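Local atomic coordinates of NAD-dependent dehydrogenase (Rhizobium meliloti, PDB entry 4Z0P), a protein that catalyses the NADPH-dependent reduction of the 2-oxoacids glyoxylate and hydroxypyruvate. Residues S104-M109 and S257-E262; H79-P84 and V314-G319. One frame throughout, in Å; residues are numbered along the deposited sequence. Where two conformers were deposited one is given.

Contacts 1 and 2 each join segments far apart in the chain, at different distances from one NADPH. Contact 1 is buried and meets NADPH directly: Asp259 accepts a hydrogen bond from the carboxamide of the nicotinamide, and its side chain is about 7 Å from a bound oxalate. Contact 2 lies nearer the surface and does not reach the cofactor: the alpha carbon of Gly319 is about 8 Å from the nearest NADPH atom, and the next residue, Tyr320, is hydrogen-bonded to it through its hydroxyl. The two do not touch: their centres are 23 Å apart and their nearest atoms about 11 Å. In sequence, both segments of contact 1 fall between residues 79-84 and 314-319.

Contact 1 (S104-M109 and S257-E262); sequences SEWVMM and SLDVFE. With NDP (NADPH dihydro-nicotinamide-adenine-dinucleotide phosphate), chain H.
Trp106 meets Asp259 where helix 97-115 packs against the cofactor-binding Rossmann fold, just past the C-terminal end of parallel strand 255-258. Along the helix, Ser104 comes first and faces helix 150-161, with its hydroxyl hydrogen-bonded to Asp154. Glu105 turns to the dimer interface and forms a salt bridge with Arg116 of the second subunit.

Trp106 alone of this turn crosses to residues 257-262. With CG anti to the backbone N (chi1 -177°), the indole extends from the helix and brings its six-membered ring up to the strand end. CZ2 lies 3.6 Å from Asp259 CB, and Asp259 CG sits over one face, offset toward the rim, with the carboxylate plane turned 51° from the ring. CH2 presents an edge to the carbonyl, 4.0 Å from Ser257 O, and is 4.2 Å from Ser257 CB. The indole nitrogen is not hydrogen-bonded to the carboxylate; the hydroxyl of Thr281 lies between, hydrogen-bonded both to NE1 and to Asp259 OD1. Val284 N donates to OD1 and Ala285 N to OD2, so that the carboxylate is fixed against rotation beside the cofactor. Beyond the tryptophan, Met108 and Met109 pack against the second subunit. The held carboxylate takes an almost straight bond from the nicotinamide carboxamide: NDP N7N to Asp259 OD2, 2.9 Å with an N-H...O angle of 171°.

Contact 2 (H79-P84 and V314-G319); sequences HVLTLP and VDKVAG
Leu81 reaches across to Gly319 and Lys316, and its two methyl branches divide the work. The loop between strands 69-72 and 91-92, beside the edge strand 91-92 of the five-stranded parallel sheet, is here packed against the C-terminal tail of the chain. Leu81 supplies the greater part of the buried surface. Its CG lies anti to the carbonyl carbon (chi1 -70°), and the fork points at the tail.

The CD1 branch of Leu81 comes down on the backbone of Gly319, 3.6 Å from Gly319 CA and 3.8 Å from Gly319 O. Gly319 has a positive phi of 91°, a conformation readily adopted by glycine, and its bare alpha carbon lets the methyl group rest on the main chain itself. The turn beneath is braced by a backbone bond of 2.9 Å from Gly319 N to Asp315 O. An Asx motif adds to it, with Asp315 OD1 met from above the carboxylate plane by Ala318 N at 3.2 Å.

The other branch rides obliquely over the aliphatic part of Lys316, with Leu81 CD2 3.7 Å from Lys316 CG and Lys316 CB next nearest. This half of the contact is the less certain, since Lys316 was deposited in two conformers. Its chain bends at the last torsion (chi4 75°), and NZ leads away from Leu81 to where it is hydrogen-bonded to Val89 O. Leu91, on strand 91-92, touches the side chains of both Leu81 and Lys316 and ties the pair to the sheet edge.

No hydrogen bond spans the two segments. The lysine ammonium finds its partner in Val89 O, and the Asp315 carboxylate accepts from backbone amide of its own segment, so the junction itself rests on dispersion and shape, with one leucine fork fitted to a glycine backbone and a lysine's methylenes.

Contact 1 (S104-M109 and S257-E262)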
loop_
_atom_site.group_PDB
_atom_site.type_symbol
_atom_site.label_atom_id
_atom_site.label_comp_id
_atom_site.label_asym_id
_atom_site.label_seq_id
_atom_site.Cartn_x
_atom_site.Cartn_y
_atom_site.Cartn_z
ATOM N N SER A 104 -1.404 -7.031 -7.510
ATOM C CA SER A 104 -0.294 -6.558 -6.722
ATOM C C SER A 104 -0.633 -5.327 -5.914
ATOM O O SER A 104 -0.157 -5.186 -4.791
ATOM C CB SER A 104 0.928 -6.343 -7.590
ATOM O OG SER A 104 1.405 -7.626 -8.026
ATOM N N GLU A 105 -1.485 -4.459 -6.453
ATOM C CA GLU A 105 -2.016 -3.341 -5.668
ATOM C C GLU A 105 -2.721 -3.828 -4.415
ATOM O O GLU A 105 -2.506 -3.314 -3.326
ATOM C CB GLU A 105 -3.033 -2.527 -6.453
ATOM C CG GLU A 105 -2.499 -1.761 -7.651
ATOM C CD GLU A 105 -3.613 -1.249 -8.562
ATOM O OE1 GLU A 105 -4.800 -1.405 -8.201
ATOM O OE2 GLU A 105 -3.296 -0.754 -9.666
ATOM N N TRP A 106 -3.606 -4.800 -4.582
ATOM C CA TRP A 106 -4.402 -5.268 -3.454
ATOM C C TRP A 106 -3.508 -5.955 -2.406
ATOM O O TRP A 106 -3.662 -5.720 -1.205
ATOM C CB TRP A 106 -5.519 -6.211 -3.942
ATOM C CG TRP A 106 -6.452 -6.684 -2.838
ATOM C CD1 TRP A 106 -7.647 -6.138 -2.484
ATOM C CD2 TRP A 106 -6.257 -7.816 -1.970
ATOM N NE1 TRP A 106 -8.218 -6.865 -1.450
ATOM C CE2 TRP A 106 -7.378 -7.890 -1.111
ATOM C CE3 TRP A 106 -5.261 -8.780 -1.850
ATOM C CZ2 TRP A 106 -7.513 -8.900 -0.129
ATOM C CZ3 TRP A 106 -5.390 -9.786 -0.895
ATOM C CH2 TRP A 106 -6.525 -9.832 -0.046
ATOM N N VAL A 107 -2.574 -6.785 -2.856
ATOM C CA VAL A 107 -1.667 -7.486 -1.942
ATOM C C VAL A 107 -0.804 -6.471 -1.177
ATOM O O VAL A 107 -0.668 -6.552 0.035
ATOM C CB VAL A 107 -0.791 -8.527 -2.678
ATOM C CG1 VAL A 107 0.255 -9.132 -1.750
ATOM C CG2 VAL A 107 -1.664 -9.632 -3.262
ATOM N N MET A 108 -0.242 -5.515 -1.897
ATOM C CA MET A 108 0.562 -4.464 -1.265
ATOM C C MET A 108 -0.275 -3.711 -0.249
ATOM O O MET A 108 0.198 -3.438 0.866
ATOM C CB MET A 108 1.073 -3.492 -2.328
ATOM C CG MET A 108 1.929 -2.335 -1.786
ATOM S SD MET A 108 3.480 -2.888 -1.021
ATOM C CE MET A 108 4.304 -3.513 -2.491
ATOM N N MET A 109 -1.514 -3.370 -0.609
ATOM C CA MET A 109 -2.371 -2.639 0.337
ATOM C C MET A 109 -2.575 -3.433 1.623
ATOM O O MET A 109 -2.485 -2.873 2.719
ATOM C CB MET A 109 -3.708 -2.283 -0.279
ATOM C CG MET A 109 -4.528 -1.389 0.621
ATOM S SD MET A 109 -6.011 -0.761 -0.219
ATOM C CE MET A 109 -6.883 -2.249 -0.352
ATOM N N SER A 257 -6.860 -10.484 5.956
ATOM C CA SER A 257 -7.500 -9.805 4.819
ATOM C C SER A 257 -8.067 -10.885 3.924
ATOM O O SER A 257 -7.315 -11.723 3.405
ATOM C CB SER A 257 -6.494 -8.974 4.026
ATOM O OG SER A 257 -6.010 -7.873 4.807
ATOM N N LEU A 258 -9.386 -10.881 3.761
ATOM C CA LEU A 258 -10.057 -11.896 2.942
ATOM C C LEU A 258 -10.800 -11.215 1.811
ATOM O O LEU A 258 -11.708 -10.400 2.054
ATOM C CB LEU A 258 -11.029 -12.740 3.784
ATOM C CG LEU A 258 -10.370 -13.456 4.988
ATOM C CD1 LEU A 258 -11.431 -14.118 5.854
ATOM C CD2 LEU A 258 -9.340 -14.485 4.506
ATOM N N ASP A 259 -10.426 -11.565 0.581
ATOM C CA ASP A 259 -11.121 -11.135 -0.629
ATOM C C ASP A 259 -12.046 -12.212 -1.170
ATOM O O ASP A 259 -12.863 -11.944 -2.052
ATOM C CB ASP A 259 -10.119 -10.786 -1.727
ATOM C CG ASP A 259 -10.770 -10.070 -2.911
ATOM O OD1 ASP A 259 -11.455 -9.006 -2.718
ATOM O OD2 ASP A 259 -10.604 -10.583 -4.052
ATOM N N VAL A 260 -11.860 -13.442 -0.683
ATOM C CA VAL A 260 -12.526 -14.641 -1.240
ATOM C C VAL A 260 -13.040 -15.489 -0.092
ATOM O O VAL A 260 -12.457 -15.479 1.003
ATOM C CB VAL A 260 -11.587 -15.438 -2.173
ATOM C CG1 VAL A 260 -11.211 -14.593 -3.381
ATOM C CG2 VAL A 260 -10.332 -15.881 -1.439
ATOM N N PHE A 261 -14.157 -16.174 -0.332
ATOM C CA PHE A 261 -14.894 -16.885 0.694
ATOM C C PHE A 261 -15.418 -18.223 0.187
ATOM O O PHE A 261 -15.634 -18.396 -0.993
ATOM C CB PHE A 261 -16.042 -16.017 1.231
ATOM C CG PHE A 261 -15.539 -14.752 1.834
ATOM C CD1 PHE A 261 -15.123 -14.715 3.147
ATOM C CD2 PHE A 261 -15.336 -13.630 1.030
ATOM C CE1 PHE A 261 -14.578 -13.546 3.668
ATOM C CE2 PHE A 261 -14.797 -12.456 1.546
ATOM C CZ PHE A 261 -14.406 -12.433 2.861
ATOM N N GLU A 262 -15.593 -19.154 1.114
ATOM C CA GLU A 262 -16.073 -20.501 0.771
ATOM C C GLU A 262 -17.412 -20.461 0.037
ATOM O O GLU A 262 -17.648 -21.281 -0.858
ATOM C CB GLU A 262 -16.178 -21.387 2.020
ATOM C CG GLU A 262 -14.861 -21.737 2.687
ATOM C CD GLU A 262 -15.056 -22.744 3.803
ATOM O OE1 GLU A 262 -15.403 -23.910 3.522
ATOM O OE2 GLU A 262 -14.857 -22.383 4.958
HETATM P PA NDP H . -0.763 -19.450 -12.036
HETATM O O1A NDP H . -1.257 -20.729 -12.694
HETATM O O2A NDP H . 0.162 -18.584 -12.824
HETATM O O5B NDP H . -0.037 -19.891 -10.700
HETATM C C5B NDP H . -0.534 -20.874 -9.817
HETATM C C4B NDP H . 0.543 -21.188 -8.814
HETATM O O4B NDP H . -0.035 -22.050 -7.837
HETATM C C3B NDP H . 1.744 -21.930 -9.396
HETATM O O3B NDP H . 2.908 -21.459 -8.727
HETATM C C2B NDP H . 1.464 -23.372 -9.031
HETATM O O2B NDP H . 2.611 -24.187 -8.885
HETATM C C1B NDP H . 0.812 -23.176 -7.688
HETATM N N9A NDP H . 0.056 -24.382 -7.313
HETATM C C8A NDP H . -1.057 -24.913 -7.859
HETATM N N7A NDP H . -1.466 -26.010 -7.264
HETATM C C5A NDP H . -0.555 -26.201 -6.264
HETATM C C6A NDP H . -0.403 -27.199 -5.282
HETATM N N6A NDP H . -1.266 -28.234 -5.151
HETATM N N1A NDP H . 0.644 -27.100 -4.415
HETATM C C2A NDP H . 1.496 -26.073 -4.545
HETATM N N3A NDP H . 1.459 -25.080 -5.440
HETATM C C4A NDP H . 0.391 -25.198 -6.272
HETATM O O3 NDP H . -2.114 -18.696 -11.571
HETATM P PN NDP H . -2.182 -17.089 -11.353
HETATM O O1N NDP H . -1.028 -16.630 -10.527
HETATM O O2N NDP H . -2.465 -16.405 -12.643
HETATM O O5D NDP H . -3.555 -17.039 -10.549
HETATM C C5D NDP H . -3.637 -17.663 -9.283
HETATM C C4D NDP H . -5.077 -17.699 -8.793
HETATM O O4D NDP H . -5.478 -16.410 -8.325
HETATM C C3D NDP H . -6.144 -18.026 -9.829
HETATM O O3D NDP H . -6.209 -19.447 -10.065
HETATM C C2D NDP H . -7.435 -17.486 -9.248
HETATM O O2D NDP H . -8.098 -18.496 -8.466
HETATM C C1D NDP H . -6.897 -16.383 -8.301
HETATM N N1N NDP H . -7.354 -15.043 -8.674
HETATM C C2N NDP H . -8.161 -14.300 -7.819
HETATM C C3N NDP H . -8.581 -13.044 -8.138
HETATM C C7N NDP H . -9.321 -12.160 -7.179
HETATM O O7N NDP H . -9.898 -11.155 -7.641
HETATM N N7N NDP H . -9.365 -12.463 -5.900
HETATM C C4N NDP H . -8.222 -12.474 -9.460
HETATM C C5N NDP H . -7.376 -13.342 -10.315
HETATM C C6N NDP H . -6.961 -14.531 -9.919
HETATM P P2B NDP H . 3.446 -24.688 -10.167
HETATM O O1X NDP H . 4.155 -23.448 -10.645
HETATM O O2X NDP H . 4.379 -25.711 -9.546
HETATM O O3X NDP H . 2.468 -25.245 -11.133
#

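Contact 2 (H79-P84 and V314-G319)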
loop_
_atom_site.group_PDB
_atom_site.type_symbol
_atom_site.label_atom_id
_atom_site.label_comp_id
_atom_site.label_asym_id
_atom_site.label_seq_id
_atom_site.Cartn_x
_atom_site.Cartn_y
_atom_site.Cartn_z
ATOM N N HIS A 79 -14.457 -22.650 -11.583
ATOM C CA HIS A 79 -15.875 -22.690 -11.940
ATOM C C HIS A 79 -16.175 -23.147 -13.361
ATOM O O HIS A 79 -17.021 -24.018 -13.567
ATOM C CB HIS A 79 -16.568 -21.349 -11.614
ATOM C CG HIS A 79 -18.006 -21.334 -11.998
ATOM N ND1 HIS A 79 -18.977 -21.979 -11.258
ATOM C CD2 HIS A 79 -18.628 -20.840 -13.091
ATOM C CE1 HIS A 79 -20.140 -21.843 -11.865
ATOM N NE2 HIS A 79 -19.956 -21.166 -12.983
ATOM N N VAL A 80 -15.471 -22.611 -14.389
ATOM C CA VAL A 80 -15.801 -22.979 -15.763
ATOM C C VAL A 80 -15.561 -24.469 -16.003
ATOM O O VAL A 80 -16.264 -25.075 -16.765
ATOM C CB VAL A 80 -15.076 -22.119 -16.857
ATOM C CG1 VAL A 80 -13.610 -22.354 -16.899
ATOM C CG2 VAL A 80 -15.636 -22.379 -18.244
ATOM N N LEU A 81 -14.575 -25.025 -15.282
ATOM C CA LEU A 81 -14.311 -26.477 -15.417
ATOM C C LEU A 81 -15.466 -27.337 -14.966
ATOM O O LEU A 81 -15.550 -28.485 -15.377
ATOM C CB LEU A 81 -13.037 -26.882 -14.653
ATOM C CG LEU A 81 -11.724 -26.369 -15.268
ATOM C CD1 LEU A 81 -10.576 -26.640 -14.309
ATOM C CD2 LEU A 81 -11.431 -27.055 -16.601
ATOM N N THR A 82 -16.358 -26.777 -14.144
ATOM C CA THR A 82 -17.518 -27.524 -13.643
ATOM C C THR A 82 -18.759 -27.382 -14.494
ATOM O O THR A 82 -19.743 -28.067 -14.254
ATOM C CB THR A 82 -17.913 -27.088 -12.215
ATOM O OG1 THR A 82 -18.497 -25.771 -12.226
ATOM C CG2 THR A 82 -16.702 -27.122 -11.278
ATOM N N LEU A 83 -18.722 -26.493 -15.484
ATOM C CA LEU A 83 -19.930 -26.244 -16.275
ATOM C C LEU A 83 -20.321 -27.443 -17.089
ATOM O O LEU A 83 -19.486 -28.098 -17.759
ATOM C CB LEU A 83 -19.786 -24.985 -17.138
ATOM C CG LEU A 83 -19.682 -23.679 -16.380
ATOM C CD1 LEU A 83 -19.158 -22.615 -17.322
ATOM C CD2 LEU A 83 -21.014 -23.281 -15.764
ATOM N N PRO A 84 -21.630 -27.824 -17.039
ATOM C CA PRO A 84 -22.019 -28.983 -17.748
ATOM C C PRO A 84 -21.783 -28.830 -19.263
ATOM O O PRO A 84 -21.960 -27.727 -19.829
ATOM C CB PRO A 84 -23.524 -29.152 -17.431
ATOM C CG PRO A 84 -23.887 -28.040 -16.531
ATOM C CD PRO A 84 -22.759 -27.095 -16.428
ATOM N N VAL A 314 -5.226 -24.009 -20.101
ATOM C CA VAL A 314 -5.219 -24.741 -18.846
ATOM C C VAL A 314 -5.170 -26.250 -19.032
ATOM O O VAL A 314 -5.598 -26.808 -20.049
ATOM C CB VAL A 314 -6.377 -24.342 -17.917
ATOM C CG1 VAL A 314 -6.406 -22.828 -17.761
ATOM C CG2 VAL A 314 -7.706 -24.881 -18.408
ATOM N N ASP A 315 -4.585 -26.896 -18.019
ATOM C CA ASP A 315 -4.544 -28.355 -17.891
ATOM C C ASP A 315 -5.806 -28.723 -17.119
ATOM O O ASP A 315 -5.898 -28.456 -15.924
ATOM C CB ASP A 315 -3.299 -28.747 -17.096
ATOM C CG ASP A 315 -3.182 -30.245 -16.866
ATOM O OD1 ASP A 315 -4.194 -30.964 -16.932
ATOM O OD2 ASP A 315 -2.059 -30.693 -16.574
ATOM N N LYS A 316 -6.796 -29.300 -17.796
ATOM C CA LYS A 316 -8.106 -29.556 -17.172
ATOM C C LYS A 316 -8.059 -30.612 -16.065
ATOM O O LYS A 316 -8.889 -30.609 -15.158
ATOM C CB LYS A 316 -9.146 -29.963 -18.227
ATOM C CG LYS A 316 -9.498 -28.858 -19.211
ATOM C CD LYS A 316 -10.760 -29.195 -19.986
ATOM C CE LYS A 316 -11.003 -28.218 -21.123
ATOM N NZ LYS A 316 -10.093 -28.465 -22.275
ATOM N N VAL A 317 -7.116 -31.528 -16.157
ATOM C CA VAL A 317 -6.915 -32.549 -15.112
ATOM C C VAL A 317 -6.341 -31.930 -13.827
ATOM O O VAL A 317 -6.800 -32.228 -12.716
ATOM C CB VAL A 317 -6.002 -33.678 -15.646
ATOM C CG1 VAL A 317 -5.683 -34.703 -14.559
ATOM C CG2 VAL A 317 -6.657 -34.360 -16.837
ATOM N N ALA A 318 -5.357 -31.042 -13.982
ATOM C CA ALA A 318 -4.741 -30.331 -12.857
ATOM C C ALA A 318 -5.654 -29.248 -12.269
ATOM O O ALA A 318 -5.562 -28.936 -11.082
ATOM C CB ALA A 318 -3.412 -29.717 -13.275
ATOM N N GLY A 319 -6.498 -28.663 -13.116
ATOM C CA GLY A 319 -7.476 -27.663 -12.717
ATOM C C GLY A 319 -6.970 -26.237 -12.817
ATOM O O GLY A 319 -7.606 -25.322 -12.311
#